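Local structure of citrate synthase (Pyrobaculum aerophilum, 2IBP) at residues Met369-Val372 with Val373-Ala377; Val376-Val379 with Leu380-Trp383. The protein probably catalyses the condensation of oxaloacetate with acetyl-CoA and water to give citrate and CoA, a step of the tricarboxylic acid cycle. One frame throughout, in Å; residues are numbered along the deposited sequence.

Contact 1: Met369-Val372 with Val373-Ala377; sequences MSRV and VGWVA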
ATOM      1  N   MET A 369     -16.238  -1.342   0.379  1.00  6.32           N
ATOM      2  CA  MET A 369     -17.271  -0.774  -0.504  1.00  7.90           C
ATOM      3  C   MET A 369     -17.730   0.586  -0.006  1.00  7.61           C
ATOM      4  O   MET A 369     -18.057   1.461  -0.803  1.00  7.97           O
ATOM      5  CB  MET A 369     -18.480  -1.703  -0.598  1.00  6.57           C
ATOM      6  CG  MET A 369     -18.206  -2.906  -1.455  1.00  8.85           C
ATOM      7  SD  MET A 369     -19.375  -4.233  -1.122  1.00  8.66           S
ATOM      8  CE  MET A 369     -20.911  -3.329  -0.966  1.00 11.02           C
ATOM      9  N   SER A 370     -17.783   0.758   1.306  1.00  5.51           N
ATOM     10  CA  SER A 370     -18.145   2.025   1.879  1.00  6.27           C
ATOM     11  C   SER A 370     -17.004   3.048   1.793  1.00  7.94           C
ATOM     12  O   SER A 370     -17.139   4.153   1.238  1.00  7.05           O
ATOM     13  CB  SER A 370     -18.510   1.853   3.349  1.00  7.04           C
ATOM     14  OG  SER A 370     -18.758   3.102   3.933  1.00  6.84           O
ATOM     15  N   ARG A 371     -15.870   2.644   2.355  1.00  6.06           N
ATOM     16  CA  ARG A 371     -14.733   3.524   2.543  1.00  5.93           C
ATOM     17  C   ARG A 371     -13.986   3.929   1.286  1.00  5.86           C
ATOM     18  O   ARG A 371     -13.265   4.916   1.295  1.00  6.20           O
ATOM     19  CB  ARG A 371     -13.764   2.879   3.528  1.00  6.33           C
ATOM     20  CG  ARG A 371     -12.557   3.713   3.892  1.00  8.40           C
ATOM     21  CD  ARG A 371     -12.897   5.061   4.517  1.00  7.41           C
ATOM     22  NE  ARG A 371     -13.855   4.904   5.624  1.00  7.35           N
ATOM     23  CZ  ARG A 371     -13.514   4.686   6.892  1.00  8.03           C
ATOM     24  NH1 ARG A 371     -12.249   4.758   7.287  1.00  9.54           N
ATOM     25  NH2 ARG A 371     -14.445   4.467   7.803  1.00  9.24           N
ATOM     26  N   VAL A 372     -14.213   3.210   0.197  1.00  4.57           N
ATOM     27  CA  VAL A 372     -13.513   3.524  -1.041  1.00  6.07           C
ATOM     28  C   VAL A 372     -13.730   4.987  -1.428  1.00  4.91           C
ATOM     29  O   VAL A 372     -12.807   5.652  -1.918  1.00  6.30           O
ATOM     30  CB  VAL A 372     -13.888   2.575  -2.174  1.00  6.34           C
ATOM     31  CG1 VAL A 372     -15.377   2.584  -2.412  1.00  6.59           C
ATOM     32  CG2 VAL A 372     -13.077   2.916  -3.437  1.00  7.33           C
ATOM     33  N   VAL A 373     -14.912   5.535  -1.148  1.00  5.46           N
ATOM     34  CA  VAL A 373     -15.114   6.933  -1.500  1.00  5.53           C
ATOM     35  C   VAL A 373     -14.228   7.858  -0.663  1.00  7.06           C
ATOM     36  O   VAL A 373     -13.684   8.825  -1.175  1.00  7.89           O
ATOM     37  CB  VAL A 373     -16.586   7.379  -1.478  1.00  8.31           C
ATOM     38  CG1 VAL A 373     -17.174   7.387  -0.072  1.00  7.36           C
ATOM     39  CG2 VAL A 373     -16.699   8.768  -2.130  1.00  9.29           C
ATOM     40  N   GLY A 374     -14.074   7.555   0.621  1.00  4.82           N
ATOM     41  CA  GLY A 374     -13.180   8.325   1.467  1.00  4.96           C
ATOM     42  C   GLY A 374     -11.752   8.208   0.952  1.00  6.52           C
ATOM     43  O   GLY A 374     -11.044   9.195   0.833  1.00  9.18           O
ATOM     44  N   TRP A 375     -11.330   6.997   0.605  1.00  4.99           N
ATOM     45  CA  TRP A 375      -9.973   6.800   0.130  1.00  4.75           C
ATOM     46  C   TRP A 375      -9.689   7.654  -1.089  1.00  6.80           C
ATOM     47  O   TRP A 375      -8.692   8.380  -1.109  1.00  8.46           O
ATOM     48  CB  TRP A 375      -9.697   5.342  -0.208  1.00  6.75           C
ATOM     49  CG  TRP A 375      -9.710   4.418   0.951  1.00  3.58           C
ATOM     50  CD1 TRP A 375      -9.324   4.684   2.210  1.00  5.91           C
ATOM     51  CD2 TRP A 375      -9.955   3.003   0.894  1.00  5.88           C
ATOM     52  NE1 TRP A 375      -9.409   3.546   2.984  1.00  6.59           N
ATOM     53  CE2 TRP A 375      -9.800   2.503   2.193  1.00  4.64           C
ATOM     54  CE3 TRP A 375     -10.334   2.124  -0.125  1.00  8.43           C
ATOM     55  CZ2 TRP A 375     -10.008   1.166   2.505  1.00  5.83           C
ATOM     56  CZ3 TRP A 375     -10.568   0.793   0.196  1.00  7.40           C
ATOM     57  CH2 TRP A 375     -10.409   0.335   1.500  1.00  6.81           C
ATOM     58  N   VAL A 376     -10.545   7.555  -2.103  1.00  6.03           N
ATOM     59  CA  VAL A 376     -10.314   8.319  -3.340  1.00  5.51           C
ATOM     60  C   VAL A 376     -10.406   9.836  -3.090  1.00  9.66           C
ATOM     61  O   VAL A 376      -9.586  10.610  -3.614  1.00  8.09           O
ATOM     62  CB  VAL A 376     -11.151   7.833  -4.533  1.00  7.94           C
ATOM     63  CG1 VAL A 376     -10.819   6.380  -4.835  1.00  7.94           C
ATOM     64  CG2 VAL A 376     -12.656   8.006  -4.263  1.00  8.74           C
ATOM     65  N   ALA A 377     -11.345  10.267  -2.254  1.00  4.66           N
ATOM     66  CA  ALA A 377     -11.463  11.696  -1.926  1.00  7.31           C
ATOM     67  C   ALA A 377     -10.179  12.177  -1.260  1.00  8.05           C
ATOM     68  O   ALA A 377      -9.695  13.283  -1.510  1.00  8.80           O
ATOM     69  CB  ALA A 377     -12.656  11.953  -1.002  1.00  6.14           C
TER
HETATM   70  O   HOH W   1      -9.853   3.972   5.835  1.00 30.40           O

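Contact 2: Val376-Val379 with Leu380-Trp383; sequences VAHV and LEYW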
ATOM      1  N   VAL A 376     -10.545   7.555  -2.103  1.00  6.03           N
ATOM      2  CA  VAL A 376     -10.314   8.319  -3.340  1.00  5.51           C
ATOM      3  C   VAL A 376     -10.406   9.836  -3.090  1.00  9.66           C
ATOM      4  O   VAL A 376      -9.586  10.610  -3.614  1.00  8.09           O
ATOM      5  CB  VAL A 376     -11.151   7.833  -4.533  1.00  7.94           C
ATOM      6  CG1 VAL A 376     -10.819   6.380  -4.835  1.00  7.94           C
ATOM      7  CG2 VAL A 376     -12.656   8.006  -4.263  1.00  8.74           C
ATOM      8  N   ALA A 377     -11.345  10.267  -2.254  1.00  4.66           N
ATOM      9  CA  ALA A 377     -11.463  11.696  -1.926  1.00  7.31           C
ATOM     10  C   ALA A 377     -10.179  12.177  -1.260  1.00  8.05           C
ATOM     11  O   ALA A 377      -9.695  13.283  -1.510  1.00  8.80           O
ATOM     12  CB  ALA A 377     -12.656  11.953  -1.002  1.00  6.14           C
ATOM     13  N   HIS A 378      -9.648  11.356  -0.354  1.00  6.71           N
ATOM     14  CA  HIS A 378      -8.427  11.718   0.363  1.00  8.01           C
ATOM     15  C   HIS A 378      -7.238  11.821  -0.574  1.00  7.59           C
ATOM     16  O   HIS A 378      -6.461  12.747  -0.464  1.00  8.73           O
ATOM     17  CB  HIS A 378      -8.130  10.741   1.485  1.00  8.95           C
ATOM     18  CG  HIS A 378      -8.812  11.074   2.770  1.00  7.60           C
ATOM     19  ND1 HIS A 378      -8.299  11.984   3.672  1.00  9.32           N
ATOM     20  CD2 HIS A 378      -9.936  10.577   3.340  1.00  9.08           C
ATOM     21  CE1 HIS A 378      -9.095  12.059   4.720  1.00 11.66           C
ATOM     22  NE2 HIS A 378     -10.105  11.228   4.537  1.00 10.65           N
ATOM     23  N   VAL A 379      -7.146  10.897  -1.524  1.00  5.94           N
ATOM     24  CA  VAL A 379      -6.071  10.934  -2.521  1.00  8.47           C
ATOM     25  C   VAL A 379      -6.158  12.212  -3.350  1.00  9.45           C
ATOM     26  O   VAL A 379      -5.179  12.954  -3.480  1.00  8.48           O
ATOM     27  CB  VAL A 379      -6.079   9.716  -3.440  1.00  7.47           C
ATOM     28  CG1 VAL A 379      -5.171   9.954  -4.666  1.00  8.89           C
ATOM     29  CG2 VAL A 379      -5.637   8.487  -2.638  1.00 11.39           C
ATOM     30  N   LEU A 380      -7.343  12.490  -3.883  1.00  8.77           N
ATOM     31  CA  LEU A 380      -7.524  13.682  -4.699  1.00  7.65           C
ATOM     32  C   LEU A 380      -7.206  14.937  -3.907  1.00  7.45           C
ATOM     33  O   LEU A 380      -6.601  15.872  -4.439  1.00 10.30           O
ATOM     34  CB  LEU A 380      -8.921  13.730  -5.294  1.00  7.89           C
ATOM     35  CG  LEU A 380      -9.205  12.559  -6.237  1.00 14.43           C
ATOM     36  CD1 LEU A 380     -10.636  12.597  -6.728  1.00 20.74           C
ATOM     37  CD2 LEU A 380      -8.244  12.493  -7.404  1.00 16.14           C
ATOM     38  N   GLU A 381      -7.590  14.961  -2.640  1.00  8.07           N
ATOM     39  CA  GLU A 381      -7.279  16.091  -1.793  1.00  7.74           C
ATOM     40  C   GLU A 381      -5.768  16.268  -1.641  1.00  9.09           C
ATOM     41  O   GLU A 381      -5.245  17.365  -1.784  1.00  9.84           O
ATOM     42  CB  GLU A 381      -7.930  15.931  -0.427  1.00 12.62           C
ATOM     43  CG  GLU A 381      -7.694  17.092   0.495  1.00 13.70           C
ATOM     44  CD  GLU A 381      -8.447  16.945   1.782  1.00 15.16           C
ATOM     45  OE1 GLU A 381      -8.122  16.007   2.544  1.00 11.99           O
ATOM     46  OE2 GLU A 381      -9.351  17.779   2.035  1.00 11.83           O
ATOM     47  N   TYR A 382      -5.060  15.170  -1.390  1.00  8.71           N
ATOM     48  CA  TYR A 382      -3.613  15.230  -1.231  1.00  9.82           C
ATOM     49  C   TYR A 382      -2.956  15.734  -2.506  1.00  9.02           C
ATOM     50  O   TYR A 382      -1.984  16.486  -2.455  1.00 10.91           O
ATOM     51  CB  TYR A 382      -3.049  13.862  -0.851  1.00  9.01           C
ATOM     52  CG  TYR A 382      -1.641  13.952  -0.339  1.00  6.99           C
ATOM     53  CD1 TYR A 382      -1.390  14.551   0.886  1.00  7.88           C
ATOM     54  CD2 TYR A 382      -0.569  13.442  -1.066  1.00  8.97           C
ATOM     55  CE1 TYR A 382      -0.107  14.671   1.368  1.00 13.23           C
ATOM     56  CE2 TYR A 382       0.731  13.525  -0.572  1.00  9.87           C
ATOM     57  CZ  TYR A 382       0.950  14.169   0.639  1.00 10.17           C
ATOM     58  OH  TYR A 382       2.220  14.310   1.145  1.00 10.53           O
ATOM     59  N   TRP A 383      -3.457  15.262  -3.640  1.00  8.64           N
ATOM     60  CA  TRP A 383      -2.931  15.668  -4.937  1.00  9.25           C
ATOM     61  C   TRP A 383      -3.094  17.153  -5.250  1.00 10.29           C
ATOM     62  O   TRP A 383      -2.537  17.640  -6.245  1.00 12.53           O
ATOM     63  CB  TRP A 383      -3.523  14.837  -6.061  1.00  7.36           C
ATOM     64  CG  TRP A 383      -2.963  13.454  -6.172  1.00  7.25           C
ATOM     65  CD1 TRP A 383      -1.847  12.957  -5.550  1.00 11.29           C
ATOM     66  CD2 TRP A 383      -3.335  12.477  -7.151  1.00  8.45           C
ATOM     67  NE1 TRP A 383      -1.578  11.698  -6.004  1.00  9.49           N
ATOM     68  CE2 TRP A 383      -2.454  11.381  -7.006  1.00  7.21           C
ATOM     69  CE3 TRP A 383      -4.347  12.408  -8.115  1.00 10.67           C
ATOM     70  CZ2 TRP A 383      -2.549  10.239  -7.795  1.00 11.50           C
ATOM     71  CZ3 TRP A 383      -4.438  11.276  -8.901  1.00 13.91           C
ATOM     72  CH2 TRP A 383      -3.545  10.200  -8.735  1.00 15.47           C
TER

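Contact 1: Met369-Val372 with Val373-Ala377
Arg371 lays its CG over one face of the Trp375 indole, a CH-pi contact between residues four apart on a buried part of helix 363-382. The carbon stands 3.6 Å from the centroid of the five-membered ring, 24° off the ring normal, and CG comes nearest to NE1 of Trp375, at 3.3 Å. With CG anti to the backbone N (chi1 -177°), the arginine starts out across the ring; bends at chi2 and chi3 then turn the guanidinium 72° from the indole plane. Beyond the ring NE binds the carbonyl of His211, so the arginine joins this helix to the loop there; its side chain lies about 9 Å from those of His289 and Asp346, the predicted active-site residues. Val372 packs beside the other end of the indole, its CB 4.1 Å from CE3 of Trp375, while Ala240, Ile241 and Leu244 of helix 233-244 also touch the tryptophan. Two i to i+4 backbone bonds join the segments: Trp375 N to Arg371 O, and Val376 N to Val372 O, the latter nearly straight. The one N-H of Trp375 NE1 is shared between Ser219 OG and a water that also accepts from Arg371 NH1, 2.9 Å from each nitrogen.

Contact 2: Val376-Val379 with Leu380-Trp383
Val379 sets one methyl, CG1, squarely over the six-membered ring of Trp383, four residues further along. It lies 4.0 Å from the centroid and 14° off the ring normal, a CH-pi contact over the centre of the face. The valine's first torsion (166°) brings CG1 round to the side of the carbonyl carbon, where the indole, running alongside and pointing the same way, can receive it. Main chain and side chain thus pair the same two residues, for Trp383 N also donates to Val379 O at 2.9 Å. Its NE1 binds the carbonyl of Ala227, and Leu233 touches both side chains. An alanine in place of Trp383 would probably leave CG1 of Val379 without its aromatic platform and the Ala227 carbonyl without this donor.

Leu380 closes the turn before: its N makes a nearly straight hydrogen bond to Val376 O, and its CG rests 3.3 Å from that same oxygen. Its side chain leads on to Ala147 and Tyr148 of helix 141-169. On another flank His378 and Glu381 run side by side, ring and carboxylate 83° apart, with ND1 of His378 4.2 Å from OE1 of Glu381. Lys32 mediates between them, its NZ hydrogen-bonded to ND1 and salt-bridged to OE1, which probably offsets part of the carboxylate's charge; OE1 also bonds Thr34 OG1, and OE2 bonds Ser35 N. Glu381 N and Tyr382 N continue the i to i+4 bonding to Ala377 O and His378 O. This is packing near the C-terminal end of helix 363-382, in the mainly helical citrate synthase fold, with i to i+3 and i to i+4 neighbours meeting on its different sides.

Overall arrangement
Along the chain, helix 363-382 passes first through contact 1, at 369-377, and then through contact 2, at 376-383. Neither closes a loop: both are local, and they succeed one another rather than cross, sharing Val376 and Ala377, with centres about 10 Å apart. The helix runs outward as it goes, contact 1 lying about 7 Å from the centre of the chain and contact 2 about 15 Å. Helices 141-169 and 233-244 flank both contacts, and both also meet helix 218-227, contact 1 through Trp375 and contact 2 through His378 and Val379. Contact 1 adds helix 62-71 and lies toward the predicted active site; in contact 2 Tyr382 packs on Gly25 of the second subunit.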